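Local atomic coordinates of probable LacI-family transcriptional regulator (Corynebacterium glutamicum ATCC 13032, PDB entry 3BIL), a protein that probably regulates transcription by binding specific DNA sites, although its own function has not been established. Residues 160-165 against 304-309; 170-175 against 244-249; 188-193 against 235-240. All coordinates share one frame; numbering follows the deposited sequence.

Contact 1 of 3, residues 160-165 against 304-309; sequences TIPTAT and VSILTE
Pro162 and Ile306 bring the chain entering strand 163-167 and the last turns of helix 296-308 together, with their CA atoms 7.6 Å apart. This is helix-on-sheet packing in the first lobe of the two-lobed periplasmic-binding-protein fold that LacI regulators share, and it buries a modest 110 Å² in all. The contact is apolar throughout, with no hydrogen bond crossing it. Pro162 and Ala164, two residues apart, both point their CB atoms at the helix, whereas Thr163 between them points away. Ile306 answers both with different branches. Ile306 CG2, anti to the backbone N, meets Pro162 CB at 3.7 Å. The other branch runs on extended (chi2 177°) and brings Ile306 CD1 to 4.5 Å from Ala164 CB, a looser touch. One isoleucine thus spans two successive helix-facing positions of the chain. Around it, Ile306 also rests on Val149 of the neighbouring strand 148-151 and on Thr321, while the backbones of Pro162 and Ala164 bond to Leu150, which ties this edge of the contact into the parallel sheet. The helix is finishing here, since Glu309 is the first residue to leave helical geometry. One oxygen of this last turn has two donors: Ser305 O accepts from Glu309 N at 3.2 Å and also from the hydroxyl of Thr308. Both donors come in over the same face of that carbonyl, and Thr308 OG1, 2.7 Å from Ser305 O, stands 36° above the carbonyl plane.

Contact 2 of 3, residues 170-175 against 244-249; sequences PGIAAA and TLFAGD
Phe246, Ile172 and Ala175 form a wholly apolar, buried contact between helix 169-181 and strand 244-247 in the second lobe of the periplasmic-binding-protein fold, where helices flank a largely parallel, Rossmann-like sheet. The van der Waals contacts all fall on the outer end of the phenylalanine ring. Ala175, one turn along the helix from Ile172, directs its CB at the strand and touches Phe246 at CE1, 3.7 Å away, and at CZ. Ile172 reaches the same end with its CG2 methyl, and the two side chains, Ile172 and Phe246, cross at about a right angle. The ring gets there because CG lies anti to the backbone N (chi1 -178°), carrying it off the strand toward the helix. Both methyls approach the ring obliquely. Aromatic contact comes from outside the pair: Tyr189 of the adjacent strand packs edge-to-face with Phe246, while Ile274 and Ile292 from the sheet touch both Phe246 and Ala175. No hydrogen bond crosses the contact; just past the strand, Gly248 O bonds to Arg202 NH1. At the ring's end, Phe246 CZ lies 4.1 Å from CG2 of Ile172.

Contact 3 of 3, residues 188-193 against 235-240; sequences GYLSGP and TKLLDQ
Leu237 does all the work on the helix side, laying its two methyls against Gly188, Tyr189 and Leu190 of strand 187-190. The apolar contacts divide between those methyls. Leu237 CD2 settles on the bare CA of Gly188 at 3.9 Å. Leu237 CD1 meets Leu190 CD1, also at 3.9 Å. The two leucines cross obliquely; Leu190 starts with its CB off to one side, but CG anti to the backbone N (chi1 -175°) swings the end of the chain nearer the helix. The same Leu237 CD1 also touches the backbone at Tyr189 O, 4.0 Å away, a carbon-oxygen packing contact. With no side chain at Gly188, the backbones close to 5.5 Å between CA of Gly188 and CA of Leu237. Strand and helix run nearly antiparallel, at 166°, as expected, because the helix crosses from strand 219-221 to strand 244-247, both parallel to 187-190.

No hydrogen bond crosses between the two segments. Ser191 OG bonds to Gly192 O at 2.8 Å, in the carbonyl plane and on a lone pair. At the helix end, Lys236 O takes Gln240 N at 2.9 Å, with a weak second bond from the Gln240 amide NE2.

In the sheet, strand 187-190 lies between 219-221 and 244-247, so the helix passes across it. Leu237 bears on Leu219 and Phe221 as well, and Leu190 continues the layer to Met252 and Val256 of helix 250-262. Tyr189 points the other way, stacking on Phe206 of helix 197-212, which covers the opposite face.

In the fold
The contacts belong to the two lobes of one periplasmic-binding-protein fold. Contact 1 lies in the first lobe, on the opposite side of the chain's centre from the other two; its centre is about 27 Å from that of contact 2 and 35 Å from that of contact 3. Contacts 2 and 3, with centres 13 Å apart, share neighbouring strands: Gly188 N lies 2.7 Å from Thr244 O, and Leu190 N 2.7 Å from Phe246 O, both probable hydrogen bonds. They pack on opposite faces of the second lobe's sheet. In related regulators the effector binds in the cleft between the lobes; no ligand site is established here.

Contact 1 of 3, residues 160-165 against 304-309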
loop_
_atom_site.group_PDB
_atom_site.type_symbol
_atom_site.label_atom_id
_atom_site.label_comp_id
_atom_site.label_asym_id
_atom_site.label_seq_id
_atom_site.Cartn_x
_atom_site.Cartn_y
_atom_site.Cartn_z
ATOM N N THR A 160 28.449 13.539 -3.274
ATOM C CA THR A 160 29.064 13.273 -1.954
ATOM C C THR A 160 28.131 12.646 -0.924
ATOM O O THR A 160 28.605 11.900 -0.035
ATOM C CB THR A 160 29.639 14.557 -1.233
ATOM O OG1 THR A 160 28.680 15.621 -1.290
ATOM C CG2 THR A 160 30.976 15.001 -1.824
ATOM N N ILE A 161 26.832 12.980 -1.009
ATOM C CA ILE A 161 25.828 12.525 -0.007
ATOM C C ILE A 161 25.691 11.018 -0.008
ATOM O O ILE A 161 25.423 10.440 -1.055
ATOM C CB ILE A 161 24.410 13.118 -0.208
ATOM C CG1 ILE A 161 24.471 14.560 -0.695
ATOM C CG2 ILE A 161 23.610 13.005 1.094
ATOM C CD1 ILE A 161 23.198 15.308 -0.481
ATOM N N PRO A 162 25.878 10.379 1.159
ATOM C CA PRO A 162 25.846 8.913 1.155
ATOM C C PRO A 162 24.503 8.424 0.618
ATOM O O PRO A 162 23.454 8.930 1.014
ATOM C CB PRO A 162 26.018 8.538 2.631
ATOM C CG PRO A 162 26.531 9.768 3.310
ATOM C CD PRO A 162 26.102 10.948 2.500
ATOM N N THR A 163 24.538 7.488 -0.319
ATOM C CA THR A 163 23.319 6.926 -0.879
ATOM C C THR A 163 23.336 5.415 -0.736
ATOM O O THR A 163 24.377 4.793 -0.910
ATOM C CB THR A 163 23.149 7.250 -2.383
ATOM O OG1 THR A 163 24.280 6.755 -3.095
ATOM C CG2 THR A 163 23.009 8.748 -2.647
ATOM N N ALA A 164 22.179 4.842 -0.416
ATOM C CA ALA A 164 21.983 3.401 -0.429
ATOM C C ALA A 164 20.885 3.100 -1.441
ATOM O O ALA A 164 19.745 3.527 -1.253
ATOM C CB ALA A 164 21.598 2.880 0.959
ATOM N N THR A 165 21.239 2.378 -2.508
ATOM C CA THR A 165 20.329 2.108 -3.607
ATOM C C THR A 165 20.383 0.635 -3.951
ATOM O O THR A 165 21.305 -0.053 -3.522
ATOM C CB THR A 165 20.687 2.913 -4.880
ATOM O OG1 THR A 165 22.046 2.663 -5.257
ATOM C CG2 THR A 165 20.461 4.405 -4.666
ATOM N N VAL A 304 19.622 3.246 7.559
ATOM C CA VAL A 304 19.582 3.781 8.902
ATOM C C VAL A 304 20.952 3.581 9.618
ATOM O O VAL A 304 21.401 4.471 10.339
ATOM C CB VAL A 304 18.291 3.313 9.674
ATOM C CG1 VAL A 304 18.344 1.831 9.991
ATOM C CG2 VAL A 304 18.056 4.149 10.929
ATOM N N SER A 305 21.630 2.451 9.369
ATOM C CA SER A 305 23.046 2.264 9.758
ATOM C C SER A 305 23.889 3.472 9.389
ATOM O O SER A 305 24.604 4.012 10.224
ATOM C CB SER A 305 23.647 1.033 9.092
ATOM O OG SER A 305 23.849 -0.002 10.033
ATOM N N ILE A 306 23.763 3.899 8.136
ATOM C CA ILE A 306 24.519 5.024 7.580
ATOM C C ILE A 306 24.071 6.355 8.166
ATOM O O ILE A 306 24.843 7.310 8.198
ATOM C CB ILE A 306 24.421 5.069 6.021
ATOM C CG1 ILE A 306 24.979 3.781 5.392
ATOM C CG2 ILE A 306 25.137 6.289 5.450
ATOM C CD1 ILE A 306 24.860 3.708 3.874
ATOM N N LEU A 307 22.834 6.442 8.633
ATOM C CA LEU A 307 22.394 7.686 9.258
ATOM C C LEU A 307 22.872 7.823 10.694
ATOM O O LEU A 307 23.148 8.934 11.142
ATOM C CB LEU A 307 20.887 7.840 9.219
ATOM C CG LEU A 307 20.447 9.269 9.495
ATOM C CD1 LEU A 307 20.919 10.219 8.400
ATOM C CD2 LEU A 307 18.955 9.301 9.623
ATOM N N THR A 308 22.958 6.701 11.411
ATOM C CA THR A 308 23.456 6.706 12.786
ATOM C C THR A 308 24.939 7.091 12.786
ATOM O O THR A 308 25.323 8.076 13.420
ATOM C CB THR A 308 23.195 5.372 13.542
ATOM O OG1 THR A 308 23.514 4.256 12.699
ATOM C CG2 THR A 308 21.743 5.270 13.969
ATOM N N GLU A 309 25.757 6.344 12.048
ATOM C CA GLU A 309 27.145 6.738 11.783
ATOM C C GLU A 309 27.214 8.035 10.963
ATOM O O GLU A 309 27.831 8.051 9.899
ATOM C CB GLU A 309 27.885 5.629 11.021
ATOM C CG GLU A 309 28.370 4.449 11.867
ATOM C CD GLU A 309 29.531 3.700 11.201
ATOM O OE1 GLU A 309 29.314 3.106 10.115
ATOM O OE2 GLU A 309 30.658 3.715 11.761
#

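Contact 2 of 3, residues 170-175 against 244-249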
loop_
_atom_site.group_PDB
_atom_site.type_symbol
_atom_site.label_atom_id
_atom_site.label_comp_id
_atom_site.label_asym_id
_atom_site.label_seq_id
_atom_site.Cartn_x
_atom_site.Cartn_y
_atom_site.Cartn_z
ATOM N N PRO A 170 21.582 -7.459 -11.698
ATOM C CA PRO A 170 21.451 -8.904 -11.467
ATOM C C PRO A 170 20.063 -9.489 -11.644
ATOM O O PRO A 170 19.925 -10.515 -12.295
ATOM C CB PRO A 170 21.957 -9.074 -10.035
ATOM C CG PRO A 170 22.890 -7.888 -9.828
ATOM C CD PRO A 170 22.200 -6.773 -10.537
ATOM N N GLY A 171 19.027 -8.844 -11.108
ATOM C CA GLY A 171 17.620 -9.271 -11.339
ATOM C C GLY A 171 17.150 -9.128 -12.786
ATOM O O GLY A 171 16.540 -10.071 -13.372
ATOM N N ILE A 172 17.457 -7.975 -13.393
ATOM C CA ILE A 172 17.071 -7.732 -14.793
ATOM C C ILE A 172 17.740 -8.742 -15.744
ATOM O O ILE A 172 17.049 -9.426 -16.587
ATOM C CB ILE A 172 17.279 -6.290 -15.192
ATOM C CG1 ILE A 172 16.370 -5.389 -14.344
ATOM C CG2 ILE A 172 16.935 -6.097 -16.650
ATOM C CD1 ILE A 172 16.724 -3.886 -14.346
ATOM N N ALA A 173 19.051 -8.917 -15.562
ATOM C CA ALA A 173 19.785 -9.931 -16.354
ATOM C C ALA A 173 19.201 -11.320 -16.195
ATOM O O ALA A 173 19.037 -12.027 -17.192
ATOM C CB ALA A 173 21.208 -9.942 -15.988
ATOM N N ALA A 174 18.827 -11.726 -14.968
ATOM C CA ALA A 174 18.226 -13.063 -14.837
ATOM C C ALA A 174 16.843 -13.193 -15.404
ATOM O O ALA A 174 16.480 -14.246 -16.006
ATOM C CB ALA A 174 18.254 -13.536 -13.425
ATOM N N ALA A 175 16.037 -12.154 -15.226
ATOM C CA ALA A 175 14.730 -12.163 -15.879
ATOM C C ALA A 175 14.882 -12.233 -17.389
ATOM O O ALA A 175 14.202 -13.043 -18.025
ATOM C CB ALA A 175 13.911 -10.988 -15.484
ATOM N N THR A 244 5.497 -10.864 -23.853
ATOM C CA THR A 244 5.891 -10.741 -22.470
ATOM C C THR A 244 5.807 -9.279 -22.063
ATOM O O THR A 244 6.186 -8.378 -22.822
ATOM C CB THR A 244 7.327 -11.306 -22.217
ATOM O OG1 THR A 244 7.288 -12.746 -22.245
ATOM C CG2 THR A 244 7.889 -10.899 -20.822
ATOM N N LEU A 245 5.284 -9.023 -20.867
ATOM C CA LEU A 245 5.247 -7.664 -20.397
ATOM C C LEU A 245 6.147 -7.604 -19.176
ATOM O O LEU A 245 6.026 -8.413 -18.260
ATOM C CB LEU A 245 3.806 -7.205 -20.141
ATOM C CG LEU A 245 2.927 -7.208 -21.424
ATOM C CD1 LEU A 245 1.380 -7.106 -21.142
ATOM C CD2 LEU A 245 3.383 -6.122 -22.422
ATOM N N PHE A 246 7.070 -6.659 -19.179
ATOM C CA PHE A 246 8.123 -6.659 -18.218
ATOM C C PHE A 246 8.064 -5.244 -17.654
ATOM O O PHE A 246 8.518 -4.282 -18.244
ATOM C CB PHE A 246 9.453 -7.068 -18.921
ATOM C CG PHE A 246 10.687 -7.164 -18.009
ATOM C CD1 PHE A 246 11.691 -8.074 -18.308
ATOM C CD2 PHE A 246 10.877 -6.322 -16.938
ATOM C CE1 PHE A 246 12.816 -8.156 -17.559
ATOM C CE2 PHE A 246 11.996 -6.381 -16.193
ATOM C CZ PHE A 246 12.981 -7.295 -16.490
ATOM N N ALA A 247 7.431 -5.110 -16.508
ATOM C CA ALA A 247 7.248 -3.801 -15.913
ATOM C C ALA A 247 8.503 -3.455 -15.211
ATOM O O ALA A 247 9.191 -4.342 -14.738
ATOM C CB ALA A 247 6.152 -3.891 -14.912
ATOM N N GLY A 248 8.781 -2.176 -15.062
ATOM C CA GLY A 248 9.978 -1.742 -14.351
ATOM C C GLY A 248 9.660 -1.035 -13.060
ATOM O O GLY A 248 10.564 -0.454 -12.473
ATOM N N ASP A 249 8.379 -1.072 -12.634
ATOM C CA ASP A 249 7.901 -0.462 -11.357
ATOM C C ASP A 249 6.772 -1.219 -10.687
ATOM O O ASP A 249 6.046 -1.946 -11.355
ATOM C CB ASP A 249 7.384 0.964 -11.606
ATOM C CG ASP A 249 8.458 1.974 -11.422
ATOM O OD1 ASP A 249 9.469 1.584 -10.806
ATOM O OD2 ASP A 249 8.332 3.131 -11.892
#

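Contact 3 of 3, residues 188-193 against 235-240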
loop_
_atom_site.group_PDB
_atom_site.type_symbol
_atom_site.label_atom_id
_atom_site.label_comp_id
_atom_site.label_asym_id
_atom_site.label_seq_id
_atom_site.Cartn_x
_atom_site.Cartn_y
_atom_site.Cartn_z
ATOM N N GLY A 188 7.904 -6.772 -24.237
ATOM C CA GLY A 188 7.497 -5.398 -24.092
ATOM C C GLY A 188 7.930 -4.913 -22.729
ATOM O O GLY A 188 7.302 -5.215 -21.725
ATOM N N TYR A 189 9.000 -4.148 -22.672
ATOM C CA TYR A 189 9.448 -3.635 -21.397
ATOM C C TYR A 189 8.772 -2.309 -21.166
ATOM O O TYR A 189 8.738 -1.429 -22.032
ATOM C CB TYR A 189 10.962 -3.504 -21.333
ATOM C CG TYR A 189 11.491 -2.824 -20.060
ATOM C CD1 TYR A 189 11.734 -3.566 -18.905
ATOM C CD2 TYR A 189 11.773 -1.448 -20.027
ATOM C CE1 TYR A 189 12.204 -2.978 -17.774
ATOM C CE2 TYR A 189 12.247 -0.839 -18.860
ATOM C CZ TYR A 189 12.440 -1.619 -17.746
ATOM O OH TYR A 189 12.911 -1.087 -16.593
ATOM N N LEU A 190 8.209 -2.181 -19.984
ATOM C CA LEU A 190 7.404 -1.047 -19.673
ATOM C C LEU A 190 8.195 -0.217 -18.682
ATOM O O LEU A 190 8.244 -0.501 -17.492
ATOM C CB LEU A 190 6.021 -1.515 -19.183
ATOM C CG LEU A 190 4.951 -0.467 -18.895
ATOM C CD1 LEU A 190 4.418 0.052 -20.198
ATOM C CD2 LEU A 190 3.805 -1.006 -18.051
ATOM N N SER A 191 8.855 0.795 -19.217
ATOM C CA SER A 191 9.717 1.706 -18.461
ATOM C C SER A 191 9.009 2.523 -17.401
ATOM O O SER A 191 7.763 2.626 -17.362
ATOM C CB SER A 191 10.396 2.661 -19.448
ATOM O OG SER A 191 11.193 3.622 -18.815
ATOM N N GLY A 192 9.825 3.092 -16.529
ATOM C CA GLY A 192 9.387 4.112 -15.601
ATOM C C GLY A 192 9.908 5.487 -15.998
ATOM O O GLY A 192 10.686 5.622 -16.958
ATOM N N PRO A 193 9.484 6.527 -15.254
ATOM C CA PRO A 193 9.853 7.914 -15.541
ATOM C C PRO A 193 11.332 8.025 -15.878
ATOM O O PRO A 193 12.178 7.546 -15.118
ATOM C CB PRO A 193 9.553 8.646 -14.223
ATOM C CG PRO A 193 9.107 7.565 -13.222
ATOM C CD PRO A 193 8.639 6.422 -14.052
ATOM N N THR A 235 -1.040 -1.991 -22.984
ATOM C CA THR A 235 -2.018 -2.327 -24.027
ATOM C C THR A 235 -1.397 -2.047 -25.395
ATOM O O THR A 235 -1.650 -2.760 -26.348
ATOM C CB THR A 235 -3.332 -1.528 -23.815
ATOM O OG1 THR A 235 -3.780 -1.753 -22.474
ATOM C CG2 THR A 235 -4.451 -1.890 -24.844
ATOM N N LYS A 236 -0.549 -1.034 -25.493
ATOM C CA LYS A 236 0.107 -0.738 -26.787
ATOM C C LYS A 236 1.190 -1.717 -27.184
ATOM O O LYS A 236 1.280 -2.086 -28.368
ATOM C CB LYS A 236 0.532 0.718 -26.886
ATOM C CG LYS A 236 -0.676 1.500 -27.276
ATOM C CD LYS A 236 -0.773 2.840 -26.591
ATOM C CE LYS A 236 -2.180 3.382 -26.870
ATOM N NZ LYS A 236 -2.167 4.819 -27.207
ATOM N N LEU A 237 1.965 -2.186 -26.189
ATOM C CA LEU A 237 2.948 -3.284 -26.383
ATOM C C LEU A 237 2.325 -4.604 -26.911
ATOM O O LEU A 237 2.868 -5.259 -27.833
ATOM C CB LEU A 237 3.736 -3.501 -25.102
ATOM C CG LEU A 237 4.633 -2.294 -24.835
ATOM C CD1 LEU A 237 5.070 -2.147 -23.369
ATOM C CD2 LEU A 237 5.813 -2.292 -25.852
ATOM N N LEU A 238 1.177 -4.959 -26.346
ATOM C CA LEU A 238 0.400 -6.108 -26.786
ATOM C C LEU A 238 -0.125 -5.905 -28.196
ATOM O O LEU A 238 -0.165 -6.849 -28.976
ATOM C CB LEU A 238 -0.767 -6.410 -25.812
ATOM C CG LEU A 238 -0.469 -6.888 -24.394
ATOM C CD1 LEU A 238 -1.734 -6.732 -23.554
ATOM C CD2 LEU A 238 0.004 -8.342 -24.333
ATOM N N ASP A 239 -0.518 -4.678 -28.532
ATOM C CA ASP A 239 -0.848 -4.359 -29.956
ATOM C C ASP A 239 0.369 -4.615 -30.872
ATOM O O ASP A 239 0.259 -5.274 -31.900
ATOM C CB ASP A 239 -1.392 -2.924 -30.112
ATOM C CG ASP A 239 -2.724 -2.718 -29.381
ATOM O OD1 ASP A 239 -3.431 -3.743 -29.232
ATOM O OD2 ASP A 239 -3.072 -1.559 -28.944
ATOM N N GLN A 240 1.533 -4.122 -30.453
ATOM C CA GLN A 240 2.774 -4.246 -31.233
ATOM C C GLN A 240 3.377 -5.639 -31.224
ATOM O O GLN A 240 4.489 -5.839 -31.704
ATOM C CB GLN A 240 3.802 -3.225 -30.731
ATOM C CG GLN A 240 3.427 -1.818 -31.053
ATOM C CD GLN A 240 4.231 -0.803 -30.244
ATOM O OE1 GLN A 240 5.380 -0.525 -30.551
ATOM N NE2 GLN A 240 3.625 -0.253 -29.216
#